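PDB 3QTM: uncharacterized protein C4B3.07 from Schizosaccharomyces pombe, which is required for correct translation termination, stabilises the N-terminal transcription factor domain of Sre1 and directly inhibits Ofd1. Local coordinates for residues T64-H70 with A114-R120; S119-L123 with T174-L180. All blocks are in the same frame, centred on the assembly; numbering follows the deposited sequence.

In the fold
Both contacts use the start of helix 119-142, and they meet at Ser119 and Arg120, with centres about 11 Å apart. Interaction 1 joins the loop leading into that helix to the start of helix 67-82; interaction 2 sets the helix's first turn against the irregular loop 174-180, between helices 151-170 and 188-197. Both are partly buried, but interaction 1 lies farther out, about 23 Å from the chain centre against about 14 Å. Its chemistry is mainly polar: backbone carbonyls, a lysine and waters. Interaction 2 relies more on apolar packing round Phe177 and Leu123, with a salt bridge at its margin. Leu121 of the second touches Lys67 of the first.

Interaction 1: residues T64-H70 with A114-R120; sequences TLPKDFH and APGNESR
Lys67 is gripped at both ends by the loop that leads into helix 119-142. Its backbone N donates to Pro115 O at 2.9 Å. Its ammonium donates twice more, from NZ to Ala114 O at 2.7 Å, tilted slightly from that carbonyl plane, and from NZ to Gly116 O at 3.2 Å, in the carbonyl plane and on a lone pair. The chain runs extended and then bends at its last torsion (chi4 66°), which turns NZ onto these two oxygens, while CD lies against Glu118 CB. Pro66, the N-cap residue of helix 67-82, brings its CA within 3.1 Å of Pro115 O in a CA-H...O contact. The methyl of Ala114 packs against Leu65 O and, obliquely, the ring of His70.

Next along the helix, Asp68 is joined to the loop through water. One water bridges Asp68 OD1 and Asn117 O, 2.6 Å from each; a second links the same carboxylate oxygen to Asn117 OD1 and Arg120 N; a third connects Asp68 N with Asn117 O. The Arg120 methylenes lie by the carboxylate, but the arginine's guanidinium is engaged by Asp178. Behind these, Asn117 OD1 accepts from Ser119 N at 3.0 Å, a capping bond that settles the loop into its helix. Gly116 adopts a backbone conformation (phi 111°) in which a CB would jam against the preceding carbonyl oxygen.

With an alanine here in place of Lys67, Ala114 O and Gly116 O would probably lose their shared ammonium donor, and Glu118 CB the aliphatic chain beside it. The contact thus shows how one lysine can gather successive carbonyls of an irregular turn, pinning a helix-leading loop to the start of another helix.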
ATOM      1  N   THR A  64     -13.676  17.107 -23.365  1.00 23.37           N
ATOM      2  CA  THR A  64     -14.566  15.956 -23.206  1.00 24.23           C
ATOM      3  C   THR A  64     -13.828  14.633 -23.048  1.00 22.66           C
ATOM      4  O   THR A  64     -14.451  13.589 -22.934  1.00 23.01           O
ATOM      5  CB  THR A  64     -15.635  15.850 -24.316  1.00 25.13           C
ATOM      6  OG1 THR A  64     -15.003  15.746 -25.590  1.00 23.69           O
ATOM      7  CG2 THR A  64     -16.534  17.075 -24.296  1.00 29.01           C
ATOM      8  N   LEU A  65     -12.503  14.674 -23.022  1.00 23.71           N
ATOM      9  CA  LEU A  65     -11.759  13.482 -22.638  1.00 22.75           C
ATOM     10  C   LEU A  65     -12.168  13.109 -21.216  1.00 20.95           C
ATOM     11  O   LEU A  65     -12.308  13.971 -20.364  1.00 23.50           O
ATOM     12  CB  LEU A  65     -10.250  13.708 -22.749  1.00 22.55           C
ATOM     13  CG  LEU A  65      -9.708  13.827 -24.176  1.00 25.86           C
ATOM     14  CD1 LEU A  65      -8.266  14.356 -24.178  1.00 27.46           C
ATOM     15  CD2 LEU A  65      -9.820  12.491 -24.933  1.00 25.41           C
ATOM     16  N   PRO A  66     -12.394  11.818 -20.963  1.00 20.36           N
ATOM     17  CA  PRO A  66     -12.866  11.408 -19.644  1.00 21.26           C
ATOM     18  C   PRO A  66     -11.768  11.407 -18.602  1.00 20.95           C
ATOM     19  O   PRO A  66     -10.561  11.397 -18.903  1.00 17.96           O
ATOM     20  CB  PRO A  66     -13.323   9.959 -19.850  1.00 21.06           C
ATOM     21  CG  PRO A  66     -12.759   9.520 -21.126  1.00 23.30           C
ATOM     22  CD  PRO A  66     -12.113  10.675 -21.837  1.00 24.47           C
ATOM     23  N   LYS A  67     -12.213  11.365 -17.358  1.00 19.68           N
ATOM     24  CA  LYS A  67     -11.311  11.220 -16.233  1.00 19.38           C
ATOM     25  C   LYS A  67     -10.342  10.043 -16.431  1.00 19.07           C
ATOM     26  O   LYS A  67      -9.183  10.135 -16.034  1.00 16.85           O
ATOM     27  CB  LYS A  67     -12.101  11.034 -14.947  1.00 19.77           C
ATOM     28  CG  LYS A  67     -12.954  12.245 -14.540  1.00 22.37           C
ATOM     29  CD  LYS A  67     -13.403  12.111 -13.086  1.00 20.55           C
ATOM     30  CE  LYS A  67     -14.232  13.307 -12.633  1.00 26.73           C
ATOM     31  NZ  LYS A  67     -15.513  13.363 -13.375  1.00 30.37           N
ATOM     32  N   ASP A  68     -10.824   8.950 -17.028  1.00 16.67           N
ATOM     33  CA  ASP A  68      -9.992   7.764 -17.262  1.00 20.58           C
ATOM     34  C   ASP A  68      -8.813   8.042 -18.183  1.00 18.78           C
ATOM     35  O   ASP A  68      -7.782   7.398 -18.069  1.00 23.06           O
ATOM     36  CB  ASP A  68     -10.816   6.610 -17.851  1.00 23.57           C
ATOM     37  CG  ASP A  68     -11.678   5.917 -16.812  1.00 26.31           C
ATOM     38  OD1 ASP A  68     -11.523   6.225 -15.606  1.00 24.51           O
ATOM     39  OD2 ASP A  68     -12.504   5.059 -17.206  1.00 29.27           O
ATOM     40  N   PHE A  69      -8.970   8.979 -19.113  1.00 20.13           N
ATOM     41  CA  PHE A  69      -7.835   9.389 -19.933  1.00 19.98           C
ATOM     42  C   PHE A  69      -6.741  10.028 -19.068  1.00 19.91           C
ATOM     43  O   PHE A  69      -5.566   9.654 -19.154  1.00 17.44           O
ATOM     44  CB  PHE A  69      -8.247  10.352 -21.051  1.00 17.98           C
ATOM     45  CG  PHE A  69      -7.062  11.074 -21.687  1.00 20.34           C
ATOM     46  CD1 PHE A  69      -6.323  10.476 -22.689  1.00 18.56           C
ATOM     47  CD2 PHE A  69      -6.686  12.334 -21.260  1.00 18.47           C
ATOM     48  CE1 PHE A  69      -5.231  11.119 -23.256  1.00 18.37           C
ATOM     49  CE2 PHE A  69      -5.591  12.991 -21.828  1.00 20.72           C
ATOM     50  CZ  PHE A  69      -4.861  12.380 -22.818  1.00 19.82           C
ATOM     51  N   HIS A  70      -7.119  10.990 -18.234  1.00 17.35           N
ATOM     52  CA  HIS A  70      -6.112  11.682 -17.420  1.00 20.14           C
ATOM     53  C   HIS A  70      -5.515  10.742 -16.365  1.00 18.63           C
ATOM     54  O   HIS A  70      -4.353  10.893 -15.989  1.00 18.74           O
ATOM     55  CB  HIS A  70      -6.693  12.930 -16.751  1.00 18.22           C
ATOM     56  CG  HIS A  70      -7.311  13.893 -17.710  1.00 22.28           C
ATOM     57  ND1 HIS A  70      -6.571  14.815 -18.420  1.00 22.79           N
ATOM     58  CD2 HIS A  70      -8.602  14.077 -18.083  1.00 20.57           C
ATOM     59  CE1 HIS A  70      -7.377  15.516 -19.196  1.00 22.55           C
ATOM     60  NE2 HIS A  70      -8.614  15.095 -19.003  1.00 23.73           N
ATOM     61  N   ALA A 114     -12.962  16.763 -15.823  1.00 30.97           N
ATOM     62  CA  ALA A 114     -13.354  15.972 -16.983  1.00 24.44           C
ATOM     63  C   ALA A 114     -14.599  15.152 -16.658  1.00 26.67           C
ATOM     64  O   ALA A 114     -14.866  14.873 -15.479  1.00 27.30           O
ATOM     65  CB  ALA A 114     -12.216  15.068 -17.397  1.00 21.89           C
ATOM     66  N   PRO A 115     -15.358  14.741 -17.697  1.00 25.92           N
ATOM     67  CA  PRO A 115     -16.533  13.878 -17.489  1.00 26.67           C
ATOM     68  C   PRO A 115     -16.118  12.445 -17.163  1.00 27.73           C
ATOM     69  O   PRO A 115     -14.992  12.067 -17.500  1.00 24.10           O
ATOM     70  CB  PRO A 115     -17.232  13.870 -18.866  1.00 28.48           C
ATOM     71  CG  PRO A 115     -16.316  14.616 -19.820  1.00 28.98           C
ATOM     72  CD  PRO A 115     -15.017  14.888 -19.126  1.00 27.57           C
ATOM     73  N   GLY A 116     -17.013  11.675 -16.538  1.00 26.91           N
ATOM     74  CA  GLY A 116     -16.887  10.229 -16.429  1.00 27.71           C
ATOM     75  C   GLY A 116     -16.617   9.659 -15.048  1.00 26.32           C
ATOM     76  O   GLY A 116     -16.427  10.397 -14.089  1.00 29.40           O
ATOM     77  N   ASN A 117     -16.597   8.332 -14.956  1.00 25.51           N
ATOM     78  CA  ASN A 117     -16.283   7.641 -13.708  1.00 28.97           C
ATOM     79  C   ASN A 117     -14.921   8.065 -13.129  1.00 26.14           C
ATOM     80  O   ASN A 117     -13.932   8.185 -13.867  1.00 23.54           O
ATOM     81  CB  ASN A 117     -16.324   6.119 -13.916  1.00 27.08           C
ATOM     82  CG  ASN A 117     -16.168   5.350 -12.617  1.00 29.23           C
ATOM     83  OD1 ASN A 117     -15.062   5.167 -12.103  1.00 30.01           O
ATOM     84  ND2 ASN A 117     -17.282   4.902 -12.074  1.00 32.21           N
ATOM     85  N   GLU A 118     -14.874   8.259 -11.813  1.00 25.79           N
ATOM     86  CA  GLU A 118     -13.732   8.901 -11.152  1.00 26.61           C
ATOM     87  C   GLU A 118     -12.788   7.957 -10.376  1.00 23.73           C
ATOM     88  O   GLU A 118     -11.771   8.396  -9.835  1.00 24.74           O
ATOM     89  CB  GLU A 118     -14.246  10.000 -10.217  1.00 27.09           C
ATOM     90  CG  GLU A 118     -15.113   9.481  -9.092  1.00 35.52           C
ATOM     91  CD  GLU A 118     -15.927  10.579  -8.400  1.00 45.36           C
ATOM     92  OE1 GLU A 118     -16.084  11.687  -8.972  1.00 45.77           O
ATOM     93  OE2 GLU A 118     -16.420  10.323  -7.277  1.00 48.59           O
ATOM     94  N   SER A 119     -13.130   6.675 -10.308  1.00 23.29           N
ATOM     95  CA  SER A 119     -12.355   5.712  -9.532  1.00 24.99           C
ATOM     96  C   SER A 119     -10.871   5.650  -9.920  1.00 22.39           C
ATOM     97  O   SER A 119      -9.994   5.753  -9.065  1.00 23.54           O
ATOM     98  CB  SER A 119     -12.988   4.321  -9.646  1.00 26.80           C
ATOM     99  OG  SER A 119     -14.275   4.320  -9.050  1.00 29.15           O
ATOM    100  N   ARG A 120     -10.598   5.489 -11.209  1.00 19.60           N
ATOM    101  CA  ARG A 120      -9.221   5.371 -11.664  1.00 22.55           C
ATOM    102  C   ARG A 120      -8.472   6.678 -11.428  1.00 20.11           C
ATOM    103  O   ARG A 120      -7.301   6.667 -11.104  1.00 21.33           O
ATOM    104  CB  ARG A 120      -9.149   4.938 -13.136  1.00 22.44           C
ATOM    105  CG  ARG A 120      -9.484   3.468 -13.357  1.00 24.22           C
ATOM    106  CD  ARG A 120      -9.722   3.125 -14.835  1.00 26.80           C
ATOM    107  NE  ARG A 120     -10.255   1.772 -14.948  1.00 30.87           N
ATOM    108  CZ  ARG A 120      -9.533   0.696 -15.256  1.00 38.14           C
ATOM    109  NH1 ARG A 120      -8.235   0.803 -15.527  1.00 33.95           N
ATOM    110  NH2 ARG A 120     -10.116  -0.495 -15.301  1.00 40.35           N
TER
HETATM  111  O   HOH W   1     -11.360   7.883 -13.633  1.00 18.47           O
HETATM  112  O   HOH W   2     -12.550   4.724 -13.339  1.00 22.37           O
HETATM  113  O   HOH W   3     -13.750   8.296 -16.640  1.00 24.05           O

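Interaction 2: residues S119-L123 with T174-L180; sequences SRLFL and TEYFDAL
Ser119 CB and the Phe177 ring meet in a CH-pi contact. Ser119 CB stands over the middle of the phenyl face, 3.8 Å from the ring centroid and 13° off its normal, while Leu180 CB covers the opposite face nearer the rim. The ring reaches this place because Phe177 CG sits between its backbone N and carbonyl carbon (chi1 59°). Arg120 CG and Leu123 CD2 approach the ring obliquely. Leu123 CD2 also comes to 3.4 Å from Ala179 O, and its other branch, CD1, meets Leu180 CD1 at 4.0 Å.

The charged part lies alongside. Arg120 NH2 forms a salt bridge with Asp178 OD1 at 2.5 Å, so short that the exact length is doubtful; the oxygen approaches the guanidinium edge near its plane, although the carboxylate itself is turned 88° from the guanidinium. Over one guanidinium face rests the methyl of Ala179, 3.5 Å from Arg120 NH1. A type I beta turn from Phe177 to Leu180 thus presents ring, carboxylate and methyl to the same helical turn.

Water completes the polar links. One molecule accepts from Arg120 NH1 and donates to Asp178 OD1, giving the ion pair a second connection, and another spans Ser119 OG and Glu175 O.

Around the contact, the cation-pi partner of Arg120 is Trp23 of helix 15-34, and the arginine also touches Glu27 of that helix. Leu169 of helix 151-170 packs on both Phe177 and Leu123, so the loop 174-180 is held between the start of helix 119-142 and the end of helix 151-170 in this all-helical, tetratricopeptide-repeat-like chain.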
ATOM      1  N   SER A 119     -13.130   6.675 -10.308  1.00 23.29           N
ATOM      2  CA  SER A 119     -12.355   5.712  -9.532  1.00 24.99           C
ATOM      3  C   SER A 119     -10.871   5.650  -9.920  1.00 22.39           C
ATOM      4  O   SER A 119      -9.994   5.753  -9.065  1.00 23.54           O
ATOM      5  CB  SER A 119     -12.988   4.321  -9.646  1.00 26.80           C
ATOM      6  OG  SER A 119     -14.275   4.320  -9.050  1.00 29.15           O
ATOM      7  N   ARG A 120     -10.598   5.489 -11.209  1.00 19.60           N
ATOM      8  CA  ARG A 120      -9.221   5.371 -11.664  1.00 22.55           C
ATOM      9  C   ARG A 120      -8.472   6.678 -11.428  1.00 20.11           C
ATOM     10  O   ARG A 120      -7.301   6.667 -11.104  1.00 21.33           O
ATOM     11  CB  ARG A 120      -9.149   4.938 -13.136  1.00 22.44           C
ATOM     12  CG  ARG A 120      -9.484   3.468 -13.357  1.00 24.22           C
ATOM     13  CD  ARG A 120      -9.722   3.125 -14.835  1.00 26.80           C
ATOM     14  NE  ARG A 120     -10.255   1.772 -14.948  1.00 30.87           N
ATOM     15  CZ  ARG A 120      -9.533   0.696 -15.256  1.00 38.14           C
ATOM     16  NH1 ARG A 120      -8.235   0.803 -15.527  1.00 33.95           N
ATOM     17  NH2 ARG A 120     -10.116  -0.495 -15.301  1.00 40.35           N
ATOM     18  N   LEU A 121      -9.167   7.801 -11.563  1.00 21.45           N
ATOM     19  CA  LEU A 121      -8.538   9.094 -11.344  1.00 21.23           C
ATOM     20  C   LEU A 121      -8.200   9.268  -9.870  1.00 20.03           C
ATOM     21  O   LEU A 121      -7.111   9.746  -9.532  1.00 19.47           O
ATOM     22  CB  LEU A 121      -9.436  10.245 -11.821  1.00 18.06           C
ATOM     23  CG  LEU A 121      -8.699  11.593 -11.856  1.00 20.28           C
ATOM     24  CD1 LEU A 121      -7.650  11.596 -13.001  1.00 16.77           C
ATOM     25  CD2 LEU A 121      -9.652  12.789 -11.960  1.00 18.05           C
ATOM     26  N   PHE A 122      -9.127   8.863  -9.004  1.00 19.41           N
ATOM     27  CA  PHE A 122      -8.926   8.993  -7.564  1.00 20.16           C
ATOM     28  C   PHE A 122      -7.725   8.168  -7.135  1.00 21.25           C
ATOM     29  O   PHE A 122      -6.940   8.599  -6.290  1.00 21.11           O
ATOM     30  CB  PHE A 122     -10.181   8.587  -6.785  1.00 19.47           C
ATOM     31  CG  PHE A 122     -11.246   9.667  -6.736  1.00 23.07           C
ATOM     32  CD1 PHE A 122     -11.183  10.764  -7.587  1.00 20.54           C
ATOM     33  CD2 PHE A 122     -12.321   9.560  -5.865  1.00 23.95           C
ATOM     34  CE1 PHE A 122     -12.154  11.749  -7.550  1.00 27.56           C
ATOM     35  CE2 PHE A 122     -13.310  10.535  -5.823  1.00 25.30           C
ATOM     36  CZ  PHE A 122     -13.225  11.637  -6.666  1.00 29.16           C
ATOM     37  N   LEU A 123      -7.570   6.994  -7.744  1.00 20.09           N
ATOM     38  CA  LEU A 123      -6.455   6.119  -7.414  1.00 22.32           C
ATOM     39  C   LEU A 123      -5.139   6.740  -7.883  1.00 20.24           C
ATOM     40  O   LEU A 123      -4.162   6.742  -7.139  1.00 21.50           O
ATOM     41  CB  LEU A 123      -6.649   4.707  -7.991  1.00 18.87           C
ATOM     42  CG  LEU A 123      -5.529   3.662  -7.805  1.00 21.99           C
ATOM     43  CD1 LEU A 123      -5.287   3.323  -6.335  1.00 18.62           C
ATOM     44  CD2 LEU A 123      -5.823   2.380  -8.591  1.00 24.48           C
ATOM     45  N   THR A 174     -18.199   1.814  -3.767  1.00 41.70           N
ATOM     46  CA  THR A 174     -17.232   1.791  -4.856  1.00 43.05           C
ATOM     47  C   THR A 174     -16.950   0.347  -5.251  1.00 40.06           C
ATOM     48  O   THR A 174     -16.346  -0.407  -4.492  1.00 40.27           O
ATOM     49  CB  THR A 174     -15.913   2.497  -4.485  1.00 40.65           C
ATOM     50  OG1 THR A 174     -16.180   3.864  -4.151  1.00 39.26           O
ATOM     51  CG2 THR A 174     -14.957   2.461  -5.656  1.00 36.91           C
ATOM     52  N   GLU A 175     -17.404  -0.046  -6.435  1.00 41.85           N
ATOM     53  CA  GLU A 175     -17.241  -1.432  -6.856  1.00 44.80           C
ATOM     54  C   GLU A 175     -15.828  -1.694  -7.371  1.00 40.87           C
ATOM     55  O   GLU A 175     -15.118  -0.767  -7.750  1.00 38.21           O
ATOM     56  CB  GLU A 175     -18.302  -1.834  -7.889  1.00 46.25           C
ATOM     57  CG  GLU A 175     -18.271  -1.059  -9.196  1.00 54.12           C
ATOM     58  CD  GLU A 175     -19.327  -1.553 -10.182  1.00 63.15           C
ATOM     59  OE1 GLU A 175     -20.354  -2.105  -9.722  1.00 66.26           O
ATOM     60  OE2 GLU A 175     -19.131  -1.394 -11.410  1.00 63.46           O
ATOM     61  N   TYR A 176     -15.415  -2.956  -7.354  1.00 38.26           N
ATOM     62  CA  TYR A 176     -14.080  -3.299  -7.808  1.00 35.19           C
ATOM     63  C   TYR A 176     -13.849  -2.836  -9.237  1.00 33.85           C
ATOM     64  O   TYR A 176     -14.736  -2.950 -10.076  1.00 38.13           O
ATOM     65  CB  TYR A 176     -13.833  -4.797  -7.723  1.00 33.68           C
ATOM     66  CG  TYR A 176     -12.478  -5.160  -8.259  1.00 32.63           C
ATOM     67  CD1 TYR A 176     -11.337  -4.906  -7.513  1.00 29.73           C
ATOM     68  CD2 TYR A 176     -12.331  -5.725  -9.526  1.00 33.25           C
ATOM     69  CE1 TYR A 176     -10.081  -5.220  -7.993  1.00 30.07           C
ATOM     70  CE2 TYR A 176     -11.074  -6.039 -10.028  1.00 34.23           C
ATOM     71  CZ  TYR A 176      -9.949  -5.779  -9.251  1.00 34.42           C
ATOM     72  OH  TYR A 176      -8.690  -6.082  -9.717  1.00 33.69           O
ATOM     73  N   PHE A 177     -12.658  -2.300  -9.490  1.00 29.35           N
ATOM     74  CA  PHE A 177     -12.221  -1.928 -10.834  1.00 30.99           C
ATOM     75  C   PHE A 177     -10.778  -2.402 -10.992  1.00 32.08           C
ATOM     76  O   PHE A 177     -10.015  -2.434 -10.017  1.00 31.60           O
ATOM     77  CB  PHE A 177     -12.368  -0.419 -11.079  1.00 30.69           C
ATOM     78  CG  PHE A 177     -11.585   0.447 -10.110  1.00 30.98           C
ATOM     79  CD1 PHE A 177     -10.377   1.020 -10.485  1.00 27.65           C
ATOM     80  CD2 PHE A 177     -12.065   0.696  -8.830  1.00 26.64           C
ATOM     81  CE1 PHE A 177      -9.651   1.818  -9.588  1.00 26.12           C
ATOM     82  CE2 PHE A 177     -11.347   1.488  -7.939  1.00 29.08           C
ATOM     83  CZ  PHE A 177     -10.138   2.050  -8.321  1.00 24.86           C
ATOM     84  N   ASP A 178     -10.396  -2.798 -12.201  1.00 31.79           N
ATOM     85  CA  ASP A 178      -9.167  -3.581 -12.336  1.00 31.69           C
ATOM     86  C   ASP A 178      -7.843  -2.815 -12.333  1.00 30.80           C
ATOM     87  O   ASP A 178      -6.792  -3.429 -12.437  1.00 33.96           O
ATOM     88  CB  ASP A 178      -9.235  -4.562 -13.519  1.00 39.03           C
ATOM     89  CG  ASP A 178      -9.343  -3.868 -14.861  1.00 44.14           C
ATOM     90  OD1 ASP A 178      -9.018  -2.662 -14.954  1.00 42.88           O
ATOM     91  OD2 ASP A 178      -9.753  -4.543 -15.830  1.00 52.45           O
ATOM     92  N   ALA A 179      -7.880  -1.490 -12.216  1.00 28.48           N
ATOM     93  CA  ALA A 179      -6.651  -0.747 -11.941  1.00 27.10           C
ATOM     94  C   ALA A 179      -6.283  -0.889 -10.468  1.00 26.69           C
ATOM     95  O   ALA A 179      -5.158  -0.576 -10.081  1.00 26.09           O
ATOM     96  CB  ALA A 179      -6.802   0.725 -12.294  1.00 27.94           C
ATOM     97  N   LEU A 180      -7.244  -1.339  -9.652  1.00 26.02           N
ATOM     98  CA  LEU A 180      -7.036  -1.493  -8.210  1.00 27.20           C
ATOM     99  C   LEU A 180      -6.443  -2.864  -7.893  1.00 26.50           C
ATOM    100  O   LEU A 180      -7.154  -3.777  -7.487  1.00 30.26           O
ATOM    101  CB  LEU A 180      -8.347  -1.293  -7.435  1.00 24.96           C
ATOM    102  CG  LEU A 180      -8.244  -1.147  -5.905  1.00 29.64           C
ATOM    103  CD1 LEU A 180      -7.746   0.246  -5.502  1.00 23.18           C
ATOM    104  CD2 LEU A 180      -9.572  -1.447  -5.214  1.00 26.10           C
TER
HETATM  105  O   HOH W   4     -15.562   1.508  -9.733  1.00 39.22           O
HETATM  106  O   HOH W   5      -6.098  -1.328 -15.392  1.00 29.61           O